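Local coordinates for GTPase-activating protein skywalker (Drosophila melanogaster, PDB 5HJQ), which acts as a Rab35 GTPase-activating protein that controls synaptic vesicle protein turnover through endosomal sorting and binds phosphoinositides through its TBC domain, at residues A247-F258 / L307-C317. Sequence-based numbering, arbitrary orientation.
Sequences AKKHTKSATSYF and LVILNLFHKEC
Leu310 projects from helix 300-317 into the angle between helices 233-250 and 252-261, and its two methyls divide the work: CD1 lies 3.7 Å from Thr251 CG2 and also reaches Ala247 CB, while CD2 meets the Phe258 ring at its edge, beside CE2. Phe271 of helix 268-271 touches both Ala247 and Leu310. Further along helix 300-317, Phe258 CE1 approaches Phe313 CE2 at 3.9 Å, and Phe313 in turn packs edge-to-face on Phe339 of helix 332-341. The backbones come nearest at Ala254 and His314, whose CA atoms are 5.4 Å apart; Ala254 CB lies 3.7 Å from Leu310 O, and a side chain this small is consistent with so close an approach.

The segments 252-258 and 307-317 cross at 57° with axes 8.9 Å apart, a close helix pair within the all-helical TBC domain. At the kink between helices 233-250 and 252-261, Thr251 OG1 donates a hydrogen bond to Asn311 OD1, modelled at 2.5 Å, a length so short that its exact value is doubtful; with OG1 anti to the backbone N (chi1 -173°), the hydroxyl is turned to the amide and CG2 to Leu310. Nearby, His250 touches Leu360, a residue of the phosphoinositide pocket.

The outer side is more polar and less enclosed. Exposed Ser253 only brushes the imidazole of His314, CB against CE1. Tyr257 covers more of it: His314 CD2 lies over one ring face, 3.4 Å from CD2 of the tyrosine, with the two ring planes inclined by 33°. Along the same ring, Tyr257 OH comes within 3.6 Å of CB of Cys317, which is itself buried. Replacing Tyr257 with a serine would probably leave the imidazole without its aromatic cover and uncover the Cys317 methylene.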
ATOM      1  N   ALA A 247       9.571 -13.274  -6.606  1.00 50.94           N
ATOM      2  CA  ALA A 247      10.437 -13.502  -5.459  1.00 53.55           C
ATOM      3  C   ALA A 247      11.270 -14.776  -5.614  1.00 61.67           C
ATOM      4  O   ALA A 247      12.387 -14.859  -5.105  1.00 59.16           O
ATOM      5  CB  ALA A 247       9.613 -13.562  -4.201  1.00 55.86           C
ATOM      6  N   LYS A 248      10.729 -15.767  -6.317  1.00 56.61           N
ATOM      7  CA  LYS A 248      11.454 -17.015  -6.543  1.00 65.98           C
ATOM      8  C   LYS A 248      12.749 -16.791  -7.323  1.00 63.91           C
ATOM      9  O   LYS A 248      13.708 -17.541  -7.166  1.00 63.74           O
ATOM     10  CB  LYS A 248      10.571 -18.030  -7.275  1.00 65.67           C
ATOM     11  CG  LYS A 248       9.709 -18.888  -6.358  1.00 62.72           C
ATOM     12  CD  LYS A 248       8.786 -19.791  -7.166  1.00 64.60           C
ATOM     13  CE  LYS A 248       7.962 -20.710  -6.273  1.00 72.30           C
ATOM     14  NZ  LYS A 248       8.747 -21.874  -5.756  1.00 74.73           N
ATOM     15  N   LYS A 249      12.783 -15.754  -8.154  1.00 66.94           N
ATOM     16  CA  LYS A 249      13.990 -15.454  -8.920  1.00 65.05           C
ATOM     17  C   LYS A 249      14.803 -14.292  -8.333  1.00 65.53           C
ATOM     18  O   LYS A 249      16.019 -14.409  -8.168  1.00 61.96           O
ATOM     19  CB  LYS A 249      13.641 -15.165 -10.382  1.00 65.71           C
ATOM     20  CG  LYS A 249      13.238 -16.403 -11.170  1.00 81.08           C
ATOM     21  CD  LYS A 249      13.971 -16.479 -12.512  1.00 83.19           C
ATOM     22  CE  LYS A 249      13.428 -17.602 -13.391  1.00 81.52           C
ATOM     23  NZ  LYS A 249      13.615 -18.951 -12.781  1.00 92.82           N
ATOM     24  N   HIS A 250      14.140 -13.182  -8.007  1.00 59.87           N
ATOM     25  CA  HIS A 250      14.852 -11.985  -7.553  1.00 58.91           C
ATOM     26  C   HIS A 250      15.290 -12.030  -6.089  1.00 57.45           C
ATOM     27  O   HIS A 250      16.223 -11.331  -5.695  1.00 54.67           O
ATOM     28  CB  HIS A 250      14.002 -10.735  -7.793  1.00 55.89           C
ATOM     29  CG  HIS A 250      14.147 -10.168  -9.171  1.00 49.67           C
ATOM     30  ND1 HIS A 250      15.158  -9.296  -9.510  1.00 53.29           N
ATOM     31  CD2 HIS A 250      13.416 -10.353 -10.295  1.00 54.69           C
ATOM     32  CE1 HIS A 250      15.042  -8.963 -10.783  1.00 58.27           C
ATOM     33  NE2 HIS A 250      13.992  -9.591 -11.283  1.00 58.67           N
ATOM     34  N   THR A 251      14.625 -12.845  -5.279  1.00 62.17           N
ATOM     35  CA  THR A 251      15.090 -13.061  -3.914  1.00 62.67           C
ATOM     36  C   THR A 251      15.124 -14.571  -3.629  1.00 57.88           C
ATOM     37  O   THR A 251      14.703 -15.047  -2.572  1.00 57.00           O
ATOM     38  CB  THR A 251      14.221 -12.277  -2.881  1.00 63.49           C
ATOM     39  OG1 THR A 251      14.804 -12.379  -1.575  1.00 68.00           O
ATOM     40  CG2 THR A 251      12.778 -12.762  -2.848  1.00 54.08           C
ATOM     41  N   LYS A 252      15.673 -15.304  -4.596  1.00 63.98           N
ATOM     42  CA  LYS A 252      15.752 -16.763  -4.562  1.00 60.87           C
ATOM     43  C   LYS A 252      16.398 -17.314  -3.293  1.00 60.54           C
ATOM     44  O   LYS A 252      15.983 -18.354  -2.781  1.00 56.80           O
ATOM     45  CB  LYS A 252      16.522 -17.270  -5.784  1.00 64.58           C
ATOM     46  CG  LYS A 252      16.608 -18.785  -5.876  1.00 66.55           C
ATOM     47  CD  LYS A 252      17.291 -19.247  -7.156  1.00 76.35           C
ATOM     48  CE  LYS A 252      16.462 -18.919  -8.390  1.00 79.13           C
ATOM     49  NZ  LYS A 252      16.980 -19.629  -9.601  1.00 85.07           N
ATOM     50  N   SER A 253      17.412 -16.618  -2.788  1.00 57.49           N
ATOM     51  CA  SER A 253      18.104 -17.056  -1.582  1.00 58.46           C
ATOM     52  C   SER A 253      17.187 -17.028  -0.369  1.00 63.19           C
ATOM     53  O   SER A 253      17.179 -17.961   0.436  1.00 59.42           O
ATOM     54  CB  SER A 253      19.333 -16.189  -1.325  1.00 57.94           C
ATOM     55  OG  SER A 253      20.264 -16.315  -2.385  1.00 61.76           O
ATOM     56  N   ALA A 254      16.407 -15.957  -0.248  1.00 63.18           N
ATOM     57  CA  ALA A 254      15.490 -15.805   0.873  1.00 60.26           C
ATOM     58  C   ALA A 254      14.428 -16.902   0.892  1.00 58.79           C
ATOM     59  O   ALA A 254      14.094 -17.434   1.948  1.00 62.08           O
ATOM     60  CB  ALA A 254      14.832 -14.446   0.830  1.00 60.41           C
ATOM     61  N   THR A 255      13.902 -17.234  -0.283  1.00 54.60           N
ATOM     62  CA  THR A 255      12.849 -18.239  -0.397  1.00 56.98           C
ATOM     63  C   THR A 255      13.396 -19.657  -0.227  1.00 63.15           C
ATOM     64  O   THR A 255      12.735 -20.520   0.350  1.00 60.76           O
ATOM     65  CB  THR A 255      12.123 -18.135  -1.750  1.00 55.31           C
ATOM     66  OG1 THR A 255      13.088 -18.041  -2.803  1.00 57.48           O
ATOM     67  CG2 THR A 255      11.234 -16.903  -1.784  1.00 60.41           C
ATOM     68  N   SER A 256      14.601 -19.897  -0.734  1.00 58.53           N
ATOM     69  CA  SER A 256      15.265 -21.178  -0.528  1.00 61.44           C
ATOM     70  C   SER A 256      15.581 -21.347   0.951  1.00 64.36           C
ATOM     71  O   SER A 256      15.487 -22.446   1.497  1.00 67.14           O
ATOM     72  CB  SER A 256      16.541 -21.276  -1.367  1.00 60.13           C
ATOM     73  OG  SER A 256      16.245 -21.226  -2.753  1.00 61.97           O
ATOM     74  N   TYR A 257      15.935 -20.238   1.593  1.00 62.06           N
ATOM     75  CA  TYR A 257      16.241 -20.231   3.017  1.00 62.79           C
ATOM     76  C   TYR A 257      15.019 -20.623   3.835  1.00 66.55           C
ATOM     77  O   TYR A 257      15.130 -21.341   4.830  1.00 65.97           O
ATOM     78  CB  TYR A 257      16.747 -18.855   3.450  1.00 66.48           C
ATOM     79  CG  TYR A 257      17.033 -18.744   4.929  1.00 71.48           C
ATOM     80  CD1 TYR A 257      18.049 -19.487   5.515  1.00 72.33           C
ATOM     81  CD2 TYR A 257      16.289 -17.895   5.739  1.00 65.67           C
ATOM     82  CE1 TYR A 257      18.317 -19.393   6.866  1.00 70.21           C
ATOM     83  CE2 TYR A 257      16.549 -17.793   7.094  1.00 71.38           C
ATOM     84  CZ  TYR A 257      17.565 -18.545   7.652  1.00 76.81           C
ATOM     85  OH  TYR A 257      17.830 -18.449   9.000  1.00 81.85           O
ATOM     86  N   PHE A 258      13.854 -20.149   3.406  1.00 61.30           N
ATOM     87  CA  PHE A 258      12.600 -20.461   4.083  1.00 64.29           C
ATOM     88  C   PHE A 258      12.268 -21.948   3.991  1.00 64.36           C
ATOM     89  O   PHE A 258      11.854 -22.563   4.974  1.00 61.28           O
ATOM     90  CB  PHE A 258      11.457 -19.631   3.496  1.00 64.29           C
ATOM     91  CG  PHE A 258      11.541 -18.169   3.823  1.00 65.87           C
ATOM     92  CD1 PHE A 258      12.288 -17.730   4.902  1.00 66.37           C
ATOM     93  CD2 PHE A 258      10.873 -17.234   3.051  1.00 61.06           C
ATOM     94  CE1 PHE A 258      12.365 -16.383   5.210  1.00 70.37           C
ATOM     95  CE2 PHE A 258      10.947 -15.885   3.352  1.00 69.54           C
ATOM     96  CZ  PHE A 258      11.694 -15.461   4.433  1.00 66.80           C
ATOM     97  N   LEU A 307      10.233  -7.373  -2.150  1.00 50.08           N
ATOM     98  CA  LEU A 307      11.524  -7.998  -2.420  1.00 52.97           C
ATOM     99  C   LEU A 307      12.587  -7.534  -1.431  1.00 57.09           C
ATOM    100  O   LEU A 307      13.335  -8.344  -0.878  1.00 51.65           O
ATOM    101  CB  LEU A 307      11.979  -7.695  -3.849  1.00 47.25           C
ATOM    102  CG  LEU A 307      11.052  -8.137  -4.980  1.00 47.21           C
ATOM    103  CD1 LEU A 307      11.646  -7.764  -6.328  1.00 50.89           C
ATOM    104  CD2 LEU A 307      10.787  -9.643  -4.900  1.00 53.29           C
ATOM    105  N   VAL A 308      12.640  -6.219  -1.218  1.00 53.71           N
ATOM    106  CA  VAL A 308      13.617  -5.602  -0.325  1.00 47.54           C
ATOM    107  C   VAL A 308      13.487  -6.132   1.093  1.00 50.55           C
ATOM    108  O   VAL A 308      14.481  -6.494   1.723  1.00 58.46           O
ATOM    109  CB  VAL A 308      13.466  -4.063  -0.304  1.00 53.06           C
ATOM    110  CG1 VAL A 308      14.392  -3.445   0.731  1.00 47.80           C
ATOM    111  CG2 VAL A 308      13.757  -3.498  -1.667  1.00 48.41           C
ATOM    112  N   ILE A 309      12.255  -6.174   1.590  1.00 50.38           N
ATOM    113  CA  ILE A 309      11.980  -6.708   2.918  1.00 55.89           C
ATOM    114  C   ILE A 309      12.493  -8.142   3.047  1.00 57.78           C
ATOM    115  O   ILE A 309      13.117  -8.500   4.048  1.00 55.53           O
ATOM    116  CB  ILE A 309      10.473  -6.675   3.238  1.00 57.45           C
ATOM    117  CG1 ILE A 309       9.983  -5.229   3.363  1.00 50.41           C
ATOM    118  CG2 ILE A 309      10.175  -7.451   4.513  1.00 50.42           C
ATOM    119  CD1 ILE A 309       8.525  -5.115   3.747  1.00 47.58           C
ATOM    120  N   LEU A 310      12.241  -8.950   2.020  1.00 57.51           N
ATOM    121  CA  LEU A 310      12.671 -10.346   2.011  1.00 57.72           C
ATOM    122  C   LEU A 310      14.192 -10.482   2.048  1.00 59.46           C
ATOM    123  O   LEU A 310      14.726 -11.339   2.752  1.00 64.69           O
ATOM    124  CB  LEU A 310      12.110 -11.070   0.785  1.00 58.96           C
ATOM    125  CG  LEU A 310      10.631 -11.442   0.883  1.00 58.05           C
ATOM    126  CD1 LEU A 310      10.096 -11.892  -0.462  1.00 54.31           C
ATOM    127  CD2 LEU A 310      10.435 -12.530   1.925  1.00 58.00           C
ATOM    128  N   ASN A 311      14.887  -9.639   1.288  1.00 59.94           N
ATOM    129  CA  ASN A 311      16.346  -9.611   1.329  1.00 57.56           C
ATOM    130  C   ASN A 311      16.862  -9.150   2.685  1.00 63.31           C
ATOM    131  O   ASN A 311      17.771  -9.759   3.248  1.00 64.35           O
ATOM    132  CB  ASN A 311      16.906  -8.705   0.230  1.00 56.47           C
ATOM    133  CG  ASN A 311      16.570  -9.200  -1.156  1.00 59.63           C
ATOM    134  OD1 ASN A 311      16.153 -10.342  -1.329  1.00 62.60           O
ATOM    135  ND2 ASN A 311      16.761  -8.348  -2.155  1.00 58.36           N
ATOM    136  N   LEU A 312      16.282  -8.071   3.204  1.00 61.72           N
ATOM    137  CA  LEU A 312      16.674  -7.544   4.507  1.00 61.84           C
ATOM    138  C   LEU A 312      16.417  -8.554   5.625  1.00 63.46           C
ATOM    139  O   LEU A 312      17.180  -8.626   6.587  1.00 65.41           O
ATOM    140  CB  LEU A 312      15.932  -6.239   4.807  1.00 59.86           C
ATOM    141  CG  LEU A 312      16.338  -4.994   4.015  1.00 61.49           C
ATOM    142  CD1 LEU A 312      15.396  -3.839   4.324  1.00 60.92           C
ATOM    143  CD2 LEU A 312      17.776  -4.607   4.329  1.00 62.67           C
ATOM    144  N   PHE A 313      15.341  -9.324   5.502  1.00 60.54           N
ATOM    145  CA  PHE A 313      14.985 -10.292   6.536  1.00 64.95           C
ATOM    146  C   PHE A 313      15.922 -11.496   6.520  1.00 67.65           C
ATOM    147  O   PHE A 313      16.282 -12.022   7.571  1.00 60.46           O
ATOM    148  CB  PHE A 313      13.536 -10.756   6.377  1.00 60.18           C
ATOM    149  CG  PHE A 313      13.085 -11.707   7.453  1.00 67.17           C
ATOM    150  CD1 PHE A 313      12.826 -11.249   8.734  1.00 64.42           C
ATOM    151  CD2 PHE A 313      12.925 -13.057   7.186  1.00 66.19           C
ATOM    152  CE1 PHE A 313      12.412 -12.117   9.729  1.00 70.71           C
ATOM    153  CE2 PHE A 313      12.510 -13.930   8.176  1.00 66.98           C
ATOM    154  CZ  PHE A 313      12.255 -13.459   9.449  1.00 70.63           C
ATOM    155  N   HIS A 314      16.312 -11.930   5.325  1.00 66.20           N
ATOM    156  CA  HIS A 314      17.237 -13.048   5.192  1.00 70.84           C
ATOM    157  C   HIS A 314      18.621 -12.662   5.704  1.00 74.68           C
ATOM    158  O   HIS A 314      19.264 -13.430   6.420  1.00 80.69           O
ATOM    159  CB  HIS A 314      17.324 -13.512   3.738  1.00 65.90           C
ATOM    160  CG  HIS A 314      18.201 -14.709   3.539  1.00 70.14           C
ATOM    161  ND1 HIS A 314      18.861 -14.962   2.358  1.00 70.08           N
ATOM    162  CD2 HIS A 314      18.525 -15.723   4.377  1.00 73.90           C
ATOM    163  CE1 HIS A 314      19.555 -16.079   2.473  1.00 67.47           C
ATOM    164  NE2 HIS A 314      19.370 -16.562   3.687  1.00 68.09           N
ATOM    165  N   LYS A 315      19.068 -11.468   5.326  1.00 71.21           N
ATOM    166  CA  LYS A 315      20.335 -10.919   5.801  1.00 73.82           C
ATOM    167  C   LYS A 315      20.358 -10.860   7.320  1.00 77.51           C
ATOM    168  O   LYS A 315      21.336 -11.251   7.961  1.00 84.41           O
ATOM    169  CB  LYS A 315      20.566  -9.521   5.219  1.00 75.29           C
ATOM    170  CG  LYS A 315      21.601  -8.694   5.965  1.00 74.51           C
ATOM    171  CD  LYS A 315      22.011  -7.472   5.160  1.00 75.84           C
ATOM    172  CE  LYS A 315      23.075  -6.656   5.885  1.00 82.56           C
ATOM    173  NZ  LYS A 315      22.500  -5.842   6.994  1.00 77.62           N
ATOM    174  N   GLU A 316      19.263 -10.362   7.881  1.00 74.01           N
ATOM    175  CA  GLU A 316      19.107 -10.232   9.318  1.00 77.65           C
ATOM    176  C   GLU A 316      19.167 -11.612   9.975  1.00 78.97           C
ATOM    177  O   GLU A 316      19.842 -11.795  10.975  1.00 82.71           O
ATOM    178  CB  GLU A 316      17.788  -9.514   9.633  1.00 71.80           C
ATOM    179  CG  GLU A 316      17.790  -8.700  10.911  1.00 75.86           C
ATOM    180  CD  GLU A 316      18.753  -7.530  10.889  1.00 77.95           C
ATOM    181  OE1 GLU A 316      19.078  -7.033   9.791  1.00 74.58           O
ATOM    182  OE2 GLU A 316      19.193  -7.113  11.982  1.00 78.97           O
ATOM    183  N   CYS A 317      18.491 -12.589   9.380  1.00 80.49           N
ATOM    184  CA  CYS A 317      18.438 -13.944   9.931  1.00 80.69           C
ATOM    185  C   CYS A 317      19.811 -14.603  10.061  1.00 84.29           C
ATOM    186  O   CYS A 317      20.009 -15.483  10.896  1.00 82.18           O
ATOM    187  CB  CYS A 317      17.535 -14.822   9.065  1.00 76.37           C
ATOM    188  SG  CYS A 317      15.774 -14.586   9.353  1.00 74.89           S
TER